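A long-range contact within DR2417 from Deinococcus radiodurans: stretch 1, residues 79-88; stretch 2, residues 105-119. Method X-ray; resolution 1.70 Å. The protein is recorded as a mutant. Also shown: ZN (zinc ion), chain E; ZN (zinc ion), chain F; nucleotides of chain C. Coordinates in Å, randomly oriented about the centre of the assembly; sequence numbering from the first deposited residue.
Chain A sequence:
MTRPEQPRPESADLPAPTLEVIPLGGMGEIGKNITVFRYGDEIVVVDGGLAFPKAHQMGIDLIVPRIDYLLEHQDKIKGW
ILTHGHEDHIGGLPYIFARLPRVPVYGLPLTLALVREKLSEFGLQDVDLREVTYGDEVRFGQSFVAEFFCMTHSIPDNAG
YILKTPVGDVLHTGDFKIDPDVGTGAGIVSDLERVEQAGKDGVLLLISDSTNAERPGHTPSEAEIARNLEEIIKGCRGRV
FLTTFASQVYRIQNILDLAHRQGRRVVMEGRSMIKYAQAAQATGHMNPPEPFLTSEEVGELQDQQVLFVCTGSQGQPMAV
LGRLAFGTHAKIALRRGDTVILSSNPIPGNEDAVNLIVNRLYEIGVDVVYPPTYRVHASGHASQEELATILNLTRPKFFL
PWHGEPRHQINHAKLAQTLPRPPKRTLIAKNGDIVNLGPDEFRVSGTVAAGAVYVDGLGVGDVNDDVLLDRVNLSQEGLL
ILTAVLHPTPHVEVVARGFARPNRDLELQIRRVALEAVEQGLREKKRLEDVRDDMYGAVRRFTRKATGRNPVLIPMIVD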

ATOM      1  N   GLY A  79      24.665 -23.000 -20.401  1.00 25.64           N
ATOM      2  CA  GLY A  79      25.199 -21.835 -19.725  1.00 29.79           C
ATOM      3  C   GLY A  79      24.181 -20.777 -19.375  1.00 29.89           C
ATOM      4  O   GLY A  79      22.983 -20.927 -19.624  1.00 26.81           O
ATOM      5  N   TRP A  80      24.690 -19.683 -18.810  1.00 23.73           N
ATOM      6  CA  TRP A  80      23.883 -18.630 -18.261  1.00 22.15           C
ATOM      7  C   TRP A  80      24.343 -17.273 -18.775  1.00 21.28           C
ATOM      8  O   TRP A  80      25.544 -17.048 -18.962  1.00 26.67           O
ATOM      9  CB  TRP A  80      23.973 -18.655 -16.730  1.00 23.55           C
ATOM     10  CG  TRP A  80      22.647 -18.705 -16.000  1.00 24.80           C
ATOM     11  CD1 TRP A  80      21.784 -17.661 -15.777  1.00 28.96           C
ATOM     12  CD2 TRP A  80      22.048 -19.849 -15.381  1.00 25.51           C
ATOM     13  NE1 TRP A  80      20.691 -18.090 -15.065  1.00 23.94           N
ATOM     14  CE2 TRP A  80      20.831 -19.428 -14.803  1.00 23.01           C
ATOM     15  CE3 TRP A  80      22.425 -21.192 -15.254  1.00 29.30           C
ATOM     16  CZ2 TRP A  80      19.984 -20.299 -14.114  1.00 26.58           C
ATOM     17  CZ3 TRP A  80      21.579 -22.058 -14.568  1.00 34.17           C
ATOM     18  CH2 TRP A  80      20.374 -21.603 -14.008  1.00 26.19           C
ATOM     19  N   ILE A  81      23.373 -16.388 -18.989  1.00 20.39           N
ATOM     20  CA  ILE A  81      23.589 -14.975 -19.262  1.00 19.54           C
ATOM     21  C   ILE A  81      23.048 -14.165 -18.086  1.00 23.38           C
ATOM     22  O   ILE A  81      21.906 -14.377 -17.678  1.00 22.31           O
ATOM     23  CB  ILE A  81      22.864 -14.533 -20.543  1.00 19.05           C
ATOM     24  CG1 ILE A  81      23.441 -15.248 -21.770  1.00 19.69           C
ATOM     25  CG2 ILE A  81      22.916 -13.017 -20.730  1.00 18.21           C
ATOM     26  CD1 ILE A  81      22.590 -15.051 -22.981  1.00 26.04           C
ATOM     27  N   LEU A  82      23.862 -13.258 -17.544  1.00 19.14           N
ATOM     28  CA  LEU A  82      23.404 -12.361 -16.476  1.00 22.30           C
ATOM     29  C   LEU A  82      23.413 -10.920 -16.988  1.00 25.67           C
ATOM     30  O   LEU A  82      24.486 -10.376 -17.271  1.00 24.92           O
ATOM     31  CB  LEU A  82      24.292 -12.491 -15.229  1.00 18.73           C
ATOM     32  CG  LEU A  82      24.451 -13.886 -14.640  1.00 19.70           C
ATOM     33  CD1 LEU A  82      25.215 -13.800 -13.325  1.00 23.77           C
ATOM     34  CD2 LEU A  82      23.060 -14.473 -14.401  1.00 25.89           C
ATOM     35  N   THR A  83      22.232 -10.303 -17.102  1.00 18.05           N
ATOM     36  CA  THR A  83      22.133  -9.001 -17.772  1.00 19.26           C
ATOM     37  C   THR A  83      22.586  -7.815 -16.911  1.00 23.12           C
ATOM     38  O   THR A  83      23.106  -6.842 -17.438  1.00 19.71           O
ATOM     39  CB  THR A  83      20.697  -8.707 -18.282  1.00 20.75           C
ATOM     40  OG1 THR A  83      19.763  -8.686 -17.186  1.00 20.01           O
ATOM     41  CG2 THR A  83      20.247  -9.761 -19.326  1.00 18.29           C
ATOM     42  N   HIS A  84      22.374  -7.907 -15.603  1.00 17.38           N
ATOM     43  CA  HIS A  84      22.782  -6.851 -14.667  1.00 17.27           C
ATOM     44  C   HIS A  84      22.579  -7.323 -13.228  1.00 18.28           C
ATOM     45  O   HIS A  84      21.945  -8.353 -12.987  1.00 17.41           O
ATOM     46  CB  HIS A  84      22.032  -5.517 -14.903  1.00 16.73           C
ATOM     47  CG  HIS A  84      20.547  -5.546 -14.650  1.00 15.63           C
ATOM     48  ND1 HIS A  84      19.671  -6.286 -15.406  1.00 15.71           N
ATOM     49  CD2 HIS A  84      19.778  -4.840 -13.768  1.00 19.37           C
ATOM     50  CE1 HIS A  84      18.428  -6.059 -15.006  1.00 14.64           C
ATOM     51  NE2 HIS A  84      18.477  -5.182 -14.015  1.00 17.23           N
ATOM     52  N   GLY A  85      23.130  -6.575 -12.276  1.00 18.99           N
ATOM     53  CA  GLY A  85      23.237  -7.042 -10.905  1.00 16.59           C
ATOM     54  C   GLY A  85      22.078  -6.633  -9.975  1.00 16.24           C
ATOM     55  O   GLY A  85      22.245  -6.711  -8.758  1.00 20.96           O
ATOM     56  N   HIS A  86      20.939  -6.207 -10.511  1.00 18.03           N
ATOM     57  CA  HIS A  86      19.756  -5.958  -9.649  1.00 19.15           C
ATOM     58  C   HIS A  86      19.263  -7.256  -9.020  1.00 19.82           C
ATOM     59  O   HIS A  86      19.350  -8.323  -9.623  1.00 20.87           O
ATOM     60  CB  HIS A  86      18.606  -5.303 -10.428  1.00 18.43           C
ATOM     61  CG  HIS A  86      18.706  -3.818 -10.518  1.00 16.23           C
ATOM     62  ND1 HIS A  86      18.206  -3.098 -11.579  1.00 15.71           N
ATOM     63  CD2 HIS A  86      19.261  -2.907  -9.680  1.00 17.89           C
ATOM     64  CE1 HIS A  86      18.441  -1.812 -11.397  1.00 18.98           C
ATOM     65  NE2 HIS A  86      19.068  -1.670 -10.240  1.00 17.47           N
ATOM     66  N   GLU A  87      18.708  -7.160  -7.812  1.00 18.77           N
ATOM     67  CA  GLU A  87      18.252  -8.334  -7.088  1.00 20.62           C
ATOM     68  C   GLU A  87      17.146  -9.095  -7.796  1.00 16.62           C
ATOM     69  O   GLU A  87      17.042 -10.293  -7.612  1.00 20.07           O
ATOM     70  CB  GLU A  87      17.779  -7.945  -5.681  1.00 25.24           C
ATOM     71  CG  GLU A  87      18.932  -7.621  -4.730  1.00 25.35           C
ATOM     72  CD  GLU A  87      19.701  -8.826  -4.250  1.00 39.79           C
ATOM     73  OE1 GLU A  87      19.274  -9.966  -4.498  1.00 40.79           O
ATOM     74  OE2 GLU A  87      20.745  -8.621  -3.608  1.00 55.50           O
ATOM     75  N   ASP A  88      16.324  -8.429  -8.597  1.00 15.98           N
ATOM     76  CA  ASP A  88      15.299  -9.200  -9.311  1.00 20.28           C
ATOM     77  C   ASP A  88      15.847  -9.855 -10.580  1.00 22.79           C
ATOM     78  O   ASP A  88      15.087 -10.441 -11.360  1.00 20.34           O
ATOM     79  CB  ASP A  88      14.080  -8.329  -9.649  1.00 21.35           C
ATOM     80  CG  ASP A  88      14.378  -7.272 -10.674  1.00 28.27           C
ATOM     81  OD1 ASP A  88      15.439  -6.625 -10.564  1.00 28.84           O
ATOM     82  OD2 ASP A  88      13.528  -7.079 -11.570  1.00 26.02           O
ATOM     83  N   VAL A 105      28.831 -19.095 -16.665  1.00 25.03           N
ATOM     84  CA  VAL A 105      27.954 -17.982 -16.318  1.00 25.79           C
ATOM     85  C   VAL A 105      28.582 -16.668 -16.777  1.00 27.53           C
ATOM     86  O   VAL A 105      29.623 -16.263 -16.266  1.00 27.16           O
ATOM     87  CB  VAL A 105      27.699 -17.938 -14.800  1.00 24.87           C
ATOM     88  CG1 VAL A 105      26.764 -16.802 -14.425  1.00 24.49           C
ATOM     89  CG2 VAL A 105      27.152 -19.284 -14.307  1.00 25.48           C
ATOM     90  N   TYR A 106      27.945 -16.013 -17.743  1.00 21.83           N
ATOM     91  CA  TYR A 106      28.498 -14.812 -18.367  1.00 21.65           C
ATOM     92  C   TYR A 106      27.869 -13.518 -17.875  1.00 24.15           C
ATOM     93  O   TYR A 106      26.646 -13.422 -17.752  1.00 22.95           O
ATOM     94  CB  TYR A 106      28.330 -14.888 -19.884  1.00 23.72           C
ATOM     95  CG  TYR A 106      29.133 -16.015 -20.495  1.00 27.47           C
ATOM     96  CD1 TYR A 106      30.451 -15.816 -20.899  1.00 25.78           C
ATOM     97  CD2 TYR A 106      28.585 -17.280 -20.639  1.00 28.13           C
ATOM     98  CE1 TYR A 106      31.194 -16.858 -21.448  1.00 24.44           C
ATOM     99  CE2 TYR A 106      29.325 -18.325 -21.181  1.00 28.74           C
ATOM    100  CZ  TYR A 106      30.629 -18.108 -21.579  1.00 29.36           C
ATOM    101  OH  TYR A 106      31.362 -19.149 -22.128  1.00 30.92           O
ATOM    102  N   GLY A 107      28.693 -12.512 -17.602  1.00 22.05           N
ATOM    103  CA  GLY A 107      28.138 -11.215 -17.252  1.00 21.10           C
ATOM    104  C   GLY A 107      29.178 -10.113 -17.211  1.00 21.10           C
ATOM    105  O   GLY A 107      30.369 -10.387 -17.257  1.00 24.59           O
ATOM    106  N   LEU A 108      28.730  -8.864 -17.088  1.00 21.09           N
ATOM    107  CA  LEU A 108      29.677  -7.739 -17.030  1.00 22.46           C
ATOM    108  C   LEU A 108      30.288  -7.582 -15.621  1.00 25.66           C
ATOM    109  O   LEU A 108      29.796  -8.186 -14.670  1.00 22.18           O
ATOM    110  CB  LEU A 108      28.981  -6.462 -17.507  1.00 21.13           C
ATOM    111  CG  LEU A 108      28.986  -6.413 -19.037  1.00 28.70           C
ATOM    112  CD1 LEU A 108      27.684  -6.930 -19.604  1.00 26.51           C
ATOM    113  CD2 LEU A 108      29.310  -5.016 -19.565  1.00 40.27           C
ATOM    114  N   PRO A 109      31.385  -6.811 -15.487  1.00 24.20           N
ATOM    115  CA  PRO A 109      32.144  -6.873 -14.226  1.00 25.58           C
ATOM    116  C   PRO A 109      31.369  -6.539 -12.935  1.00 22.35           C
ATOM    117  O   PRO A 109      31.568  -7.258 -11.957  1.00 23.14           O
ATOM    118  CB  PRO A 109      33.260  -5.850 -14.449  1.00 29.76           C
ATOM    119  CG  PRO A 109      33.442  -5.816 -15.904  1.00 26.62           C
ATOM    120  CD  PRO A 109      32.078  -5.978 -16.487  1.00 24.10           C
ATOM    121  N   LEU A 110      30.547  -5.493 -12.899  1.00 22.48           N
ATOM    122  CA  LEU A 110      29.832  -5.193 -11.653  1.00 24.77           C
ATOM    123  C   LEU A 110      28.848  -6.320 -11.347  1.00 20.43           C
ATOM    124  O   LEU A 110      28.698  -6.736 -10.198  1.00 20.87           O
ATOM    125  CB  LEU A 110      29.090  -3.846 -11.730  1.00 19.89           C
ATOM    126  CG  LEU A 110      28.261  -3.477 -10.494  1.00 20.50           C
ATOM    127  CD1 LEU A 110      29.157  -3.402  -9.232  1.00 21.29           C
ATOM    128  CD2 LEU A 110      27.535  -2.162 -10.744  1.00 21.93           C
ATOM    129  N   THR A 111      28.205  -6.834 -12.391  1.00 20.59           N
ATOM    130  CA  THR A 111      27.274  -7.950 -12.235  1.00 24.77           C
ATOM    131  C   THR A 111      27.973  -9.132 -11.575  1.00 21.80           C
ATOM    132  O   THR A 111      27.513  -9.657 -10.560  1.00 22.83           O
ATOM    133  CB  THR A 111      26.688  -8.382 -13.591  1.00 22.68           C
ATOM    134  OG1 THR A 111      26.095  -7.243 -14.228  1.00 24.78           O
ATOM    135  CG2 THR A 111      25.627  -9.455 -13.398  1.00 21.43           C
ATOM    136  N   LEU A 112      29.135  -9.514 -12.092  1.00 20.16           N
ATOM    137  CA  LEU A 112      29.840 -10.647 -11.514  1.00 23.88           C
ATOM    138  C   LEU A 112      30.373 -10.355 -10.113  1.00 23.05           C
ATOM    139  O   LEU A 112      30.432 -11.255  -9.270  1.00 22.91           O
ATOM    140  CB  LEU A 112      30.999 -11.091 -12.440  1.00 21.65           C
ATOM    141  CG  LEU A 112      30.562 -11.541 -13.841  1.00 21.26           C
ATOM    142  CD1 LEU A 112      31.761 -12.156 -14.606  1.00 22.62           C
ATOM    143  CD2 LEU A 112      29.468 -12.576 -13.765  1.00 26.79           C
ATOM    144  N   ALA A 113      30.787  -9.115  -9.860  1.00 21.43           N
ATOM    145  CA  ALA A 113      31.305  -8.787  -8.536  1.00 25.24           C
ATOM    146  C   ALA A 113      30.195  -8.969  -7.485  1.00 26.76           C
ATOM    147  O   ALA A 113      30.425  -9.532  -6.405  1.00 29.89           O
ATOM    148  CB  ALA A 113      31.858  -7.373  -8.505  1.00 21.84           C
ATOM    149  N   LEU A 114      28.992  -8.514  -7.821  1.00 21.02           N
ATOM    150  CA  LEU A 114      27.851  -8.650  -6.920  1.00 25.63           C
ATOM    151  C   LEU A 114      27.460 -10.122  -6.733  1.00 24.62           C
ATOM    152  O   LEU A 114      27.193 -10.561  -5.611  1.00 24.95           O
ATOM    153  CB  LEU A 114      26.676  -7.822  -7.441  1.00 23.16           C
ATOM    154  CG  LEU A 114      26.896  -6.295  -7.452  1.00 22.55           C
ATOM    155  CD1 LEU A 114      25.771  -5.563  -8.197  1.00 22.44           C
ATOM    156  CD2 LEU A 114      27.000  -5.748  -6.034  1.00 23.98           C
ATOM    157  N   VAL A 115      27.463 -10.890  -7.819  1.00 24.45           N
ATOM    158  CA  VAL A 115      27.124 -12.306  -7.729  1.00 27.47           C
ATOM    159  C   VAL A 115      28.188 -13.061  -6.943  1.00 30.44           C
ATOM    160  O   VAL A 115      27.863 -13.890  -6.093  1.00 30.03           O
ATOM    161  CB  VAL A 115      26.938 -12.931  -9.134  1.00 24.31           C
ATOM    162  CG1 VAL A 115      26.951 -14.451  -9.079  1.00 25.91           C
ATOM    163  CG2 VAL A 115      25.633 -12.424  -9.744  1.00 25.93           C
ATOM    164  N   ARG A 116      29.458 -12.754  -7.214  1.00 28.34           N
ATOM    165  CA  ARG A 116      30.572 -13.404  -6.545  1.00 30.05           C
ATOM    166  C   ARG A 116      30.464 -13.236  -5.033  1.00 28.89           C
ATOM    167  O   ARG A 116      30.668 -14.186  -4.275  1.00 31.40           O
ATOM    168  CB  ARG A 116      31.902 -12.830  -7.065  1.00 35.12           C
ATOM    169  CG  ARG A 116      33.090 -13.742  -7.000  1.00 46.23           C
ATOM    170  CD  ARG A 116      34.323 -13.059  -7.618  1.00 42.23           C
ATOM    171  NE  ARG A 116      34.419 -13.287  -9.058  1.00 45.16           N
ATOM    172  CZ  ARG A 116      34.368 -12.338  -9.988  1.00 44.19           C
ATOM    173  NH1 ARG A 116      34.227 -11.062  -9.647  1.00 38.79           N
ATOM    174  NH2 ARG A 116      34.471 -12.671 -11.269  1.00 51.92           N
ATOM    175  N   GLU A 117      30.135 -12.025  -4.595  1.00 34.61           N
ATOM    176  CA  GLU A 117      29.985 -11.755  -3.171  1.00 40.93           C
ATOM    177  C   GLU A 117      28.787 -12.506  -2.590  1.00 42.85           C
ATOM    178  O   GLU A 117      28.843 -13.038  -1.478  1.00 38.28           O
ATOM    179  CB  GLU A 117      29.833 -10.256  -2.930  1.00 40.42           C
ATOM    180  CG  GLU A 117      30.094  -9.847  -1.504  1.00 53.84           C
ATOM    181  CD  GLU A 117      29.370  -8.577  -1.127  1.00 61.60           C
ATOM    182  OE1 GLU A 117      29.031  -8.425   0.067  1.00 68.04           O
ATOM    183  OE2 GLU A 117      29.135  -7.736  -2.025  1.00 65.98           O
ATOM    184  N   LYS A 118      27.706 -12.536  -3.357  1.00 37.88           N
ATOM    185  CA  LYS A 118      26.489 -13.241  -2.980  1.00 35.99           C
ATOM    186  C   LYS A 118      26.772 -14.724  -2.785  1.00 43.49           C
ATOM    187  O   LYS A 118      26.391 -15.308  -1.772  1.00 40.16           O
ATOM    188  CB  LYS A 118      25.421 -13.020  -4.058  1.00 34.16           C
ATOM    189  CG  LYS A 118      23.992 -13.369  -3.675  1.00 43.66           C
ATOM    190  CD  LYS A 118      23.005 -12.920  -4.761  1.00 36.90           C
ATOM    191  CE  LYS A 118      22.640 -11.441  -4.630  1.00 37.83           C
ATOM    192  NZ  LYS A 118      21.686 -11.203  -3.506  1.00 44.13           N
ATOM    193  N   LEU A 119      27.462 -15.327  -3.751  1.00 26.18           N
ATOM    194  CA  LEU A 119      27.797 -16.738  -3.672  1.00 27.44           C
ATOM    195  C   LEU A 119      28.726 -17.010  -2.498  1.00 35.70           C
ATOM    196  O   LEU A 119      28.619 -18.041  -1.841  1.00 38.51           O
ATOM    197  CB  LEU A 119      28.430 -17.215  -4.988  1.00 33.22           C
ATOM    198  CG  LEU A 119      27.495 -17.056  -6.187  1.00 38.16           C
ATOM    199  CD1 LEU A 119      28.197 -17.428  -7.488  1.00 46.42           C
ATOM    200  CD2 LEU A 119      26.241 -17.887  -6.000  1.00 43.33           C
TER
HETATM  201 ZN    ZN E 601      17.114  -3.717 -13.260  1.00 21.63          ZN
HETATM  202 ZN    ZN F 602      14.370  -5.925 -13.252  1.00 30.61          ZN
ATOM    203  P     U C   4      18.786  -3.591  -5.950  1.00 32.63           P
ATOM    204  OP1   U C   4      19.840  -2.593  -6.234  1.00 51.59           O
ATOM    205  OP2   U C   4      18.630  -4.770  -6.830  1.00 40.02           O
ATOM    206  O5'   U C   4      19.020  -4.061  -4.446  1.00 60.35           O
ATOM    207  C5'   U C   4      17.997  -4.744  -3.707  1.00 58.56           C
ATOM    208  C4'   U C   4      17.294  -3.786  -2.775  1.00 45.63           C
ATOM    209  O4'   U C   4      16.020  -4.369  -2.386  1.00 55.98           O
ATOM    210  C3'   U C   4      18.022  -3.473  -1.468  1.00 57.15           C
ATOM    211  O3'   U C   4      18.895  -2.351  -1.605  1.00 73.05           O
ATOM    212  C2'   U C   4      16.867  -3.314  -0.486  1.00 55.73           C
ATOM    213  O2'   U C   4      16.173  -2.090  -0.597  1.00 59.19           O
ATOM    214  C1'   U C   4      15.928  -4.411  -0.976  1.00 58.03           C
ATOM    215  N1    U C   4      16.321  -5.755  -0.532  1.00 51.35           N
ATOM    216  C2    U C   4      15.626  -6.309   0.524  1.00 56.80           C
ATOM    217  O2    U C   4      14.713  -5.736   1.090  1.00 58.71           O
ATOM    218  N3    U C   4      16.042  -7.565   0.890  1.00 61.06           N
ATOM    219  C4    U C   4      17.057  -8.307   0.326  1.00 58.03           C
ATOM    220  O4    U C   4      17.311  -9.426   0.772  1.00 63.48           O
ATOM    221  C5    U C   4      17.728  -7.662  -0.761  1.00 50.20           C
ATOM    222  C6    U C   4      17.346  -6.439  -1.144  1.00 52.94           C
ATOM    223  P     U C   3      14.175  -2.604 -10.488  1.00 29.94           P
ATOM    224  OP1   U C   3      14.486  -1.559 -11.489  1.00 27.55           O
ATOM    225  OP2   U C   3      13.994  -4.009 -10.921  1.00 34.04           O
ATOM    226  O5'   U C   3      15.300  -2.541  -9.365  1.00 29.98           O
ATOM    227  C5'   U C   3      15.504  -1.338  -8.608  1.00 32.79           C
ATOM    228  C4'   U C   3      15.710  -1.681  -7.155  1.00 47.85           C
ATOM    229  O4'   U C   3      14.419  -1.789  -6.496  1.00 58.92           O
ATOM    230  C3'   U C   3      16.436  -3.000  -6.903  1.00 49.04           C
ATOM    231  O3'   U C   3      17.393  -2.832  -5.871  1.00 40.49           O
ATOM    232  C2'   U C   3      15.318  -3.940  -6.464  1.00 53.66           C
ATOM    233  O2'   U C   3      15.750  -4.973  -5.601  1.00 50.29           O
ATOM    234  C1'   U C   3      14.383  -2.977  -5.738  1.00 58.16           C
ATOM    235  N1    U C   3      12.996  -3.453  -5.680  1.00 49.66           N
ATOM    236  C2    U C   3      12.365  -3.445  -4.452  1.00 49.36           C
ATOM    237  O2    U C   3      12.903  -3.047  -3.434  1.00 48.16           O
ATOM    238  N3    U C   3      11.076  -3.915  -4.464  1.00 42.51           N
ATOM    239  C4    U C   3      10.369  -4.385  -5.550  1.00 48.93           C
ATOM    240  O4    U C   3       9.210  -4.775  -5.396  1.00 48.32           O
ATOM    241  C5    U C   3      11.093  -4.367  -6.783  1.00 47.76           C
ATOM    242  C6    U C   3      12.353  -3.917  -6.804  1.00 45.59           C
HETATM  243  O   HOH W   1      25.920  -8.096 -16.800  1.00 18.92           O
HETATM  244  O   HOH W   2      25.212  -4.783 -13.127  1.00 17.36           O
HETATM  245  O   HOH W   3      15.296  -4.129 -13.343  1.00 16.45           O

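The two stretches meet first as neighbouring parallel strands and then, further along the chain, as a metal-binding loop set against a helix. The strand that includes Trp80 and Ile81 runs beside strand 105-107 with an angle of 20° between their directions, and Trp80 pairs with Val105 and Ile81 with Tyr106. Two backbone hydrogen bonds hold this register, both made by Tyr106: its N donates to Trp80 O (2.9 Å), and its O accepts from Leu82 N (2.8 Å). Tyr106 thus bridges two residues that flank Ile81, the usual pattern of a parallel sheet.

Leu82 gives the largest area to the contact. Its side chain lies on the same face of the sheet as those of Trp80 and Val105, the face that helix 109-119 covers. In an m, t rotamer, it places CD1 3.6 Å from Val105 CG1 and 3.9 Å from Val115 CG2, so that a single methyl touches both the neighbouring strand and the helix. Its CB lies 3.8 Å from Thr111 CG2. These contacts are apolar and buried; those to Thr111 and Val115 join Leu82 to the helix without a direct polar bond. Trp80 contributes near its backbone, with CB 4.0 Å from Val105 CG2, while the end of its side chain leads away.

Thr111, next in area covered, points toward stretch 1 and presents two kinds of surface. Its methyl packs on Leu82, whereas its hydroxyl faces the loop, with OG1 3.4 Å from His84 CA. Two waters connect this hydroxyl to the backbone of stretch 1. Water 1 lies 2.7 Å from Thr111 OG1, donates to Leu82 O (2.7 Å) and accepts from Leu108 N (2.9 Å), at the N-cap position just before the helix; water 2 lies 2.8 Å from Thr111 OG1 and accepts from Gly85 N (2.9 Å). The waters therefore satisfy backbone groups of both stretches around Thr111.

Gly85 allows the helix to come close: Gly85 CA lies 4.3 Å from Thr111 CA, and a CB here would stand 2.6 Å from Leu114 CD1, a clash. Beyond it, Lys118 reaches back from the helix to Glu87, forming a salt bridge with Lys118 NZ 2.8 Å from Glu87 OE2; the accompanying hydrogen bond from NZ to Glu87 OE1 (2.9 Å) is weak. The adjoining loop carries His84 and His86, whose NE2 and ND1, respectively, each bind the chain E zinc at 2.1 Å, while Glu87 N donates to U4 OP2 (2.6 Å).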